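Local coordinates for cobalamin-binding protein (Desulfitobacterium hafniense, PDB 4JGI) that binds methylcobalamin and probably serves as the methyl-carrying corrinoid protein of an O-demethylase system, at residues Glu21-Val26 and Asp75-Ala80; Val93-Glu98 and Lys130-Lys135; Asp134-Val139 and Asp162-Glu167. All blocks are in the same frame, centred on the assembly; numbering follows the deposited sequence.

Contact 1. Residues Glu21-Val26 and Asp75-Ala80; sequences EVVDKV and DKLKPA
Val-23 and Val-26 meet Lys-76 and Leu-77 with no ring, amide or carboxylate between them. The contact is aliphatic throughout. It joins the second and fourth helices of the N-terminal helical domain, consistent with the four-helix bundle found in the family of corrinoid proteins. Val-23 puts one methyl into the join. Its CG1 lies anti to the backbone N (chi1 167°) and reaches Lys-76 CB at 3.9 Å. The same methyl also meets the lysine chain further out, with Lys-76 CD 4.1 Å from Val-23 CG1. The two side chains cross at about a right angle. The lysine thus gives its carbon chain to the bundle, while its NZ makes a weak hydrogen bond to Ala-72 O within its own helix. Helix 32-54 packs against both segments: Phe-42 touches Val-23, Leu-38 touches Val-26 and Ile-39 touches Leu-77. No hydrogen bond links the two segments. Leu-77 is shared by both valines through a single methyl. Its CD2 lies 4.1 Å from Val-23 CG1 and 4.0 Å from Val-26 CG1.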
# COMPACT_ATOMS: atom_id res chain seq x y z
N GLU A 21 -4.97 -9.82 -21.80
CA GLU A 21 -4.65 -11.00 -22.66
C GLU A 21 -4.08 -12.15 -21.82
O GLU A 21 -4.56 -13.29 -21.92
CB GLU A 21 -3.66 -10.61 -23.74
CG GLU A 21 -3.69 -11.44 -24.98
CD GLU A 21 -2.86 -10.82 -26.09
OE1 GLU A 21 -2.65 -9.57 -26.10
OE2 GLU A 21 -2.41 -11.60 -26.96
N VAL A 22 -3.19 -11.82 -20.89
CA VAL A 22 -2.59 -12.85 -20.08
C VAL A 22 -3.51 -13.33 -19.00
O VAL A 22 -3.57 -14.53 -18.68
CB VAL A 22 -1.16 -12.50 -19.57
CG1 VAL A 22 -1.08 -11.35 -18.56
CG2 VAL A 22 -0.47 -13.70 -18.97
N VAL A 23 -4.31 -12.42 -18.43
CA VAL A 23 -5.28 -12.83 -17.41
C VAL A 23 -6.26 -13.83 -18.03
O VAL A 23 -6.55 -14.83 -17.43
CB VAL A 23 -6.02 -11.63 -16.79
CG1 VAL A 23 -7.21 -12.10 -16.00
CG2 VAL A 23 -5.05 -10.86 -15.93
N ASP A 24 -6.69 -13.56 -19.25
CA ASP A 24 -7.57 -14.50 -19.94
C ASP A 24 -6.95 -15.88 -20.17
O ASP A 24 -7.63 -16.87 -19.98
CB ASP A 24 -8.02 -13.95 -21.27
CG ASP A 24 -8.91 -12.74 -21.14
OD1 ASP A 24 -9.43 -12.42 -20.02
OD2 ASP A 24 -9.08 -12.08 -22.18
N LYS A 25 -5.71 -15.92 -20.60
CA LYS A 25 -4.99 -17.18 -20.78
C LYS A 25 -4.87 -17.99 -19.48
O LYS A 25 -5.08 -19.24 -19.45
CB LYS A 25 -3.61 -16.91 -21.36
CG LYS A 25 -3.67 -16.63 -22.87
CD LYS A 25 -2.31 -16.23 -23.42
CE LYS A 25 -2.39 -15.52 -24.76
NZ LYS A 25 -1.32 -14.50 -24.88
N VAL A 26 -4.55 -17.30 -18.39
CA VAL A 26 -4.46 -17.94 -17.09
C VAL A 26 -5.82 -18.42 -16.63
O VAL A 26 -5.95 -19.54 -16.10
CB VAL A 26 -3.82 -16.99 -16.08
CG1 VAL A 26 -3.98 -17.52 -14.66
CG2 VAL A 26 -2.37 -16.80 -16.46
N ASP A 75 -9.60 -8.97 -9.36
CA ASP A 75 -11.00 -9.34 -9.31
C ASP A 75 -11.25 -10.47 -10.31
O ASP A 75 -12.07 -11.36 -10.05
CB ASP A 75 -11.93 -8.15 -9.69
CG ASP A 75 -11.95 -7.03 -8.67
OD1 ASP A 75 -11.65 -7.27 -7.49
OD2 ASP A 75 -12.35 -5.88 -9.08
N LYS A 76 -10.56 -10.43 -11.45
CA LYS A 76 -10.73 -11.48 -12.42
C LYS A 76 -10.09 -12.77 -12.04
O LYS A 76 -10.63 -13.83 -12.39
CB LYS A 76 -10.19 -11.09 -13.75
CG LYS A 76 -11.06 -10.13 -14.43
CD LYS A 76 -10.52 -9.75 -15.78
CE LYS A 76 -11.20 -8.48 -16.32
NZ LYS A 76 -10.86 -7.25 -15.48
N LEU A 77 -8.96 -12.69 -11.35
CA LEU A 77 -8.19 -13.85 -11.00
C LEU A 77 -8.69 -14.56 -9.78
O LEU A 77 -8.32 -15.68 -9.55
CB LEU A 77 -6.72 -13.49 -10.84
CG LEU A 77 -5.98 -13.13 -12.16
CD1 LEU A 77 -4.68 -12.40 -11.87
CD2 LEU A 77 -5.65 -14.35 -12.99
N LYS A 78 -9.57 -13.91 -9.02
CA LYS A 78 -10.07 -14.49 -7.75
C LYS A 78 -10.79 -15.84 -7.82
O LYS A 78 -10.59 -16.67 -6.96
CB LYS A 78 -10.94 -13.49 -7.02
CG LYS A 78 -10.12 -12.68 -6.01
CD LYS A 78 -10.87 -11.57 -5.26
CE LYS A 78 -12.36 -11.85 -5.06
NZ LYS A 78 -12.64 -13.09 -4.28
N PRO A 79 -11.63 -16.05 -8.84
CA PRO A 79 -12.25 -17.38 -8.95
C PRO A 79 -11.21 -18.49 -9.07
O PRO A 79 -11.40 -19.57 -8.49
CB PRO A 79 -13.12 -17.26 -10.21
CG PRO A 79 -13.37 -15.78 -10.37
CD PRO A 79 -12.13 -15.12 -9.87
N ALA A 80 -10.11 -18.21 -9.79
CA ALA A 80 -9.05 -19.21 -10.05
C ALA A 80 -8.31 -19.67 -8.79
O ALA A 80 -7.98 -20.86 -8.66
CB ALA A 80 -8.04 -18.67 -11.09

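Contact 2. Residues Val93-Glu98 and Lys130-Lys135; sequences VLATVE and KIIVDK
Ile-132 reaches from helix 129-139 to Ala-95 of strand 91-96 and to Val-97, just past that range. The helix links strand 119-122 to strand 143-147 in a beta-alpha-beta crossover of the Rossmann-like cobalamin-binding domain, and strand 91-96 lies between those two in the sheet. The isoleucine branches at CB. Its CG1 arm stands anti to the carbonyl carbon (chi1 -55°) and runs on extended to the strand. CG1 comes within 4.2 Å of Ala-95 CB. CD1, at the tip, is closer, 3.9 Å from Ala-95 CB. The same methyl also approaches Val-97, with Ile-132 CD1 4.3 Å from Val-97 CG1. Leu-146 of the neighbouring strand and Thr-160 of helix 151-166 touch Ile-132 as well.

One helical turn on, Lys-135 meets Val-93. Lys-135 CG is 4.0 Å from Val-93 CG2 and 4.2 Å from Val-93 CG1, so one methylene sits against both methyls. A bend at chi2 (67°) then turns the rest of the lysine off the strand, and its NZ makes a long, weak ion pair with Glu-138 OE1.

Leu-94 and Thr-96 point away from the helix. Leu-94 touches the bound methylcobalamin. Thr-96 OG1 is hydrogen-bonded to the backbone O of His-102, the axial ligand of the cobalt.

Helix and strand share no hydrogen bond here. Carbon meets carbon at van der Waals distance, and the ammonium group of Lys-135 is led away from the join. Helix 129-139 is therefore seated on the strand in this stretch by apolar fit, with no directional bond between the two segments.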
# COMPACT_ATOMS: atom_id res chain seq x y z
N VAL A 93 -3.91 -0.77 9.49
CA VAL A 93 -4.76 0.28 9.98
C VAL A 93 -4.18 1.57 9.41
O VAL A 93 -2.98 1.84 9.59
CB VAL A 93 -4.82 0.31 11.53
CG1 VAL A 93 -5.45 1.60 12.01
CG2 VAL A 93 -5.56 -0.89 12.08
N LEU A 94 -4.99 2.32 8.71
CA LEU A 94 -4.56 3.46 7.87
C LEU A 94 -5.31 4.71 8.26
O LEU A 94 -6.51 4.66 8.39
CB LEU A 94 -4.81 3.11 6.40
CG LEU A 94 -4.45 4.13 5.32
CD1 LEU A 94 -2.94 4.42 5.35
CD2 LEU A 94 -4.85 3.62 3.92
N ALA A 95 -4.63 5.85 8.42
CA ALA A 95 -5.28 7.11 8.77
C ALA A 95 -4.51 8.28 8.34
O ALA A 95 -3.26 8.26 8.32
CB ALA A 95 -5.35 7.17 10.30
N THR A 96 -5.22 9.34 7.98
CA THR A 96 -4.66 10.63 7.94
C THR A 96 -4.84 11.19 9.36
O THR A 96 -5.94 11.18 9.89
CB THR A 96 -5.29 11.51 6.85
OG1 THR A 96 -4.92 11.01 5.53
CG2 THR A 96 -4.87 12.94 7.03
N VAL A 97 -3.75 11.60 9.97
CA VAL A 97 -3.72 11.89 11.39
C VAL A 97 -4.31 13.24 11.77
O VAL A 97 -4.52 14.10 10.97
CB VAL A 97 -2.26 11.83 11.87
CG1 VAL A 97 -1.67 10.44 11.71
CG2 VAL A 97 -1.37 12.90 11.28
N GLU A 98 -4.51 13.39 13.07
CA GLU A 98 -5.10 14.53 13.65
C GLU A 98 -4.30 15.80 13.19
O GLU A 98 -3.07 15.92 13.25
CB GLU A 98 -5.15 14.39 15.20
CG GLU A 98 -5.82 15.61 15.89
CD GLU A 98 -6.28 15.35 17.30
OE1 GLU A 98 -7.21 14.66 17.52
OE2 GLU A 98 -5.63 15.90 18.22
N LYS A 130 -6.04 8.69 19.94
CA LYS A 130 -6.71 7.66 20.77
C LYS A 130 -7.56 6.69 19.93
O LYS A 130 -7.73 5.53 20.18
CB LYS A 130 -7.59 8.27 21.82
CG LYS A 130 -6.88 8.92 22.95
CD LYS A 130 -7.84 9.64 23.90
CE LYS A 130 -7.05 10.36 24.96
NZ LYS A 130 -7.88 11.41 25.58
N ILE A 131 -8.16 7.22 18.88
CA ILE A 131 -8.97 6.38 17.94
C ILE A 131 -8.12 5.41 17.11
O ILE A 131 -8.48 4.27 16.89
CB ILE A 131 -9.81 7.29 17.03
CG1 ILE A 131 -10.75 8.16 17.93
CG2 ILE A 131 -10.52 6.50 15.94
CD1 ILE A 131 -12.14 7.95 17.85
N ILE A 132 -6.98 5.89 16.61
CA ILE A 132 -6.01 4.99 16.00
C ILE A 132 -5.55 3.87 16.96
O ILE A 132 -5.62 2.71 16.57
CB ILE A 132 -4.79 5.72 15.46
CG1 ILE A 132 -5.19 6.88 14.44
CG2 ILE A 132 -3.75 4.75 14.86
CD1 ILE A 132 -4.06 7.72 13.96
N VAL A 133 -5.14 4.27 18.17
CA VAL A 133 -4.71 3.27 19.12
C VAL A 133 -5.80 2.27 19.48
O VAL A 133 -5.57 1.02 19.51
CB VAL A 133 -4.11 3.93 20.37
CG1 VAL A 133 -3.84 2.87 21.48
CG2 VAL A 133 -2.93 4.72 20.04
N ASP A 134 -7.04 2.73 19.68
CA ASP A 134 -8.15 1.82 19.92
C ASP A 134 -8.40 0.83 18.78
O ASP A 134 -8.63 -0.38 18.99
CB ASP A 134 -9.41 2.58 20.35
CG ASP A 134 -9.26 3.18 21.83
OD1 ASP A 134 -8.29 2.84 22.58
OD2 ASP A 134 -10.07 4.02 22.26
N LYS A 135 -8.23 1.28 17.53
CA LYS A 135 -8.41 0.41 16.43
C LYS A 135 -7.30 -0.68 16.35
O LYS A 135 -7.54 -1.78 16.02
CB LYS A 135 -8.43 1.20 15.11
CG LYS A 135 -8.93 0.36 13.93
CD LYS A 135 -10.43 -0.01 14.06
CE LYS A 135 -10.99 -0.58 12.81
NZ LYS A 135 -12.47 -0.76 13.08

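Contact 3. Residues Asp134-Val139 and Asp162-Glu167; sequences DKVKEV and DALKAE
Lys-137 NZ donates a hydrogen bond to Glu-167 OE1 at 3.2 Å, and the pair forms a salt bridge. The ammonium nitrogen does not lie in the plane of the carboxylate. It meets OE1 from above, 60° out of that plane. The lysine is extended beyond CG and carries NZ across to Glu-167. The glutamate is bent at chi2 (-55°), and the two side chains cross at a slant. Carbon atoms come close beside the bond: Lys-137 CE is 3.8 Å from Glu-167 OE1 and 4.1 Å from Glu-167 CG. Both residues are exposed and both touch a neighbouring molecule in the crystal, so solvent and lattice may influence the bridge.

Beneath the charged pair is an apolar one. Val-136 and Leu-164 are buried and cross at about a right angle. A single methyl of the leucine faces the fork of the valine. Leu-164 CD2 is 4.1 Å from Val-136 CG1 and equally far, 4.1 Å, from Val-136 CG2. With chi1 at 169°, both methyls of Val-136 are turned to the leucine.

A buried apolar pair thus lies beside a salt bridge of two exposed residues. The contact lies away from the cobalamin site.

It joins the C-terminal parts of helices 129-139 and 151-166, two successive helices of the Rossmann-like domain. Strand 143-147 runs between them in the chain. Val-133, one turn before Lys-137, extends the join by touching Ala-163, Leu-164 and Glu-167. Leu-173, in the loop leading to strand 174-178, packs on Val-136, while Leu-169 touches Lys-137.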
# COMPACT_ATOMS: atom_id res chain seq x y z
N ASP A 134 -7.04 2.73 19.68
CA ASP A 134 -8.15 1.82 19.92
C ASP A 134 -8.40 0.83 18.78
O ASP A 134 -8.63 -0.38 18.99
CB ASP A 134 -9.41 2.58 20.35
CG ASP A 134 -9.26 3.18 21.83
OD1 ASP A 134 -8.29 2.84 22.58
OD2 ASP A 134 -10.07 4.02 22.26
N LYS A 135 -8.23 1.28 17.53
CA LYS A 135 -8.41 0.41 16.43
C LYS A 135 -7.30 -0.68 16.35
O LYS A 135 -7.54 -1.78 16.02
CB LYS A 135 -8.43 1.20 15.11
CG LYS A 135 -8.93 0.36 13.93
CD LYS A 135 -10.43 -0.01 14.06
CE LYS A 135 -10.99 -0.58 12.81
NZ LYS A 135 -12.47 -0.76 13.08
N VAL A 136 -6.09 -0.30 16.71
CA VAL A 136 -4.96 -1.25 16.74
C VAL A 136 -5.23 -2.31 17.81
O VAL A 136 -5.05 -3.50 17.55
CB VAL A 136 -3.66 -0.52 17.00
CG1 VAL A 136 -2.52 -1.48 17.32
CG2 VAL A 136 -3.26 0.40 15.88
N LYS A 137 -5.73 -1.89 18.98
CA LYS A 137 -6.12 -2.89 19.97
C LYS A 137 -7.19 -3.86 19.50
O LYS A 137 -7.18 -5.04 19.85
CB LYS A 137 -6.63 -2.22 21.27
CG LYS A 137 -5.61 -1.43 22.02
CD LYS A 137 -6.24 -0.71 23.18
CE LYS A 137 -5.15 0.02 23.95
NZ LYS A 137 -5.53 0.48 25.30
N GLU A 138 -8.19 -3.33 18.76
CA GLU A 138 -9.27 -4.09 18.23
C GLU A 138 -8.89 -5.12 17.21
O GLU A 138 -9.39 -6.27 17.25
CB GLU A 138 -10.35 -3.14 17.70
CG GLU A 138 -11.59 -3.84 17.18
CD GLU A 138 -12.62 -2.90 16.52
OE1 GLU A 138 -12.45 -1.66 16.58
OE2 GLU A 138 -13.67 -3.38 15.98
N VAL A 139 -8.07 -4.75 16.22
CA VAL A 139 -7.86 -5.61 15.07
C VAL A 139 -6.46 -6.24 14.97
O VAL A 139 -6.20 -7.12 14.17
CB VAL A 139 -8.28 -4.93 13.76
CG1 VAL A 139 -9.60 -4.19 13.92
CG2 VAL A 139 -7.28 -3.90 13.31
N ASP A 162 4.21 7.11 20.03
CA ASP A 162 4.51 7.16 21.48
C ASP A 162 3.37 6.46 22.25
O ASP A 162 3.58 5.71 23.25
CB ASP A 162 4.66 8.55 21.96
CG ASP A 162 5.97 9.18 21.52
OD1 ASP A 162 6.85 8.42 21.04
OD2 ASP A 162 6.16 10.44 21.71
N ALA A 163 2.13 6.70 21.85
CA ALA A 163 0.98 6.02 22.45
C ALA A 163 0.98 4.51 22.26
O ALA A 163 0.64 3.77 23.11
CB ALA A 163 -0.30 6.59 21.95
N LEU A 164 1.40 4.05 21.09
CA LEU A 164 1.53 2.61 20.84
C LEU A 164 2.60 2.02 21.73
O LEU A 164 2.44 0.86 22.19
CB LEU A 164 1.81 2.34 19.36
CG LEU A 164 0.63 2.74 18.43
CD1 LEU A 164 1.19 2.67 16.99
CD2 LEU A 164 -0.54 1.81 18.61
N LYS A 165 3.68 2.75 21.94
CA LYS A 165 4.76 2.32 22.85
C LYS A 165 4.19 2.22 24.29
O LYS A 165 4.43 1.18 24.99
CB LYS A 165 6.00 3.26 22.78
CG LYS A 165 6.90 3.11 21.57
CD LYS A 165 8.12 4.09 21.56
CE LYS A 165 8.62 4.43 20.08
NZ LYS A 165 9.53 5.64 19.55
N ALA A 166 3.44 3.21 24.73
CA ALA A 166 2.89 3.21 26.09
C ALA A 166 1.93 2.06 26.36
O ALA A 166 1.86 1.54 27.47
CB ALA A 166 2.23 4.53 26.37
N GLU A 167 1.21 1.64 25.33
CA GLU A 167 0.25 0.59 25.43
C GLU A 167 0.86 -0.77 25.20
O GLU A 167 0.12 -1.72 25.20
CB GLU A 167 -0.89 0.81 24.40
CG GLU A 167 -1.66 2.09 24.67
CD GLU A 167 -2.22 2.14 26.11
OE1 GLU A 167 -2.73 1.12 26.66
OE2 GLU A 167 -2.08 3.20 26.79

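In the fold
From the N terminus, contact 1 comes first. It closes a helical loop of 48 residues, bringing helix 16-29 to the end of helix 60-77, with helix 32-54 touching both. The chain then passes a partly unmodelled linker into the Rossmann-like domain. Contact 2 closes the next loop, tying strand 91-96 to helix 129-139. Contact 3 starts where contact 2 ends, sharing Asp-134 and Lys-135, and ties the same helix to helix 151-166. None of the loops nests. Contacts 2 and 3 have centres 9 Å apart and touch, for example through Val-93 and Val-139. The centres of contacts 1 and 2 are 35 Å apart, on opposite sides of the chain's centre.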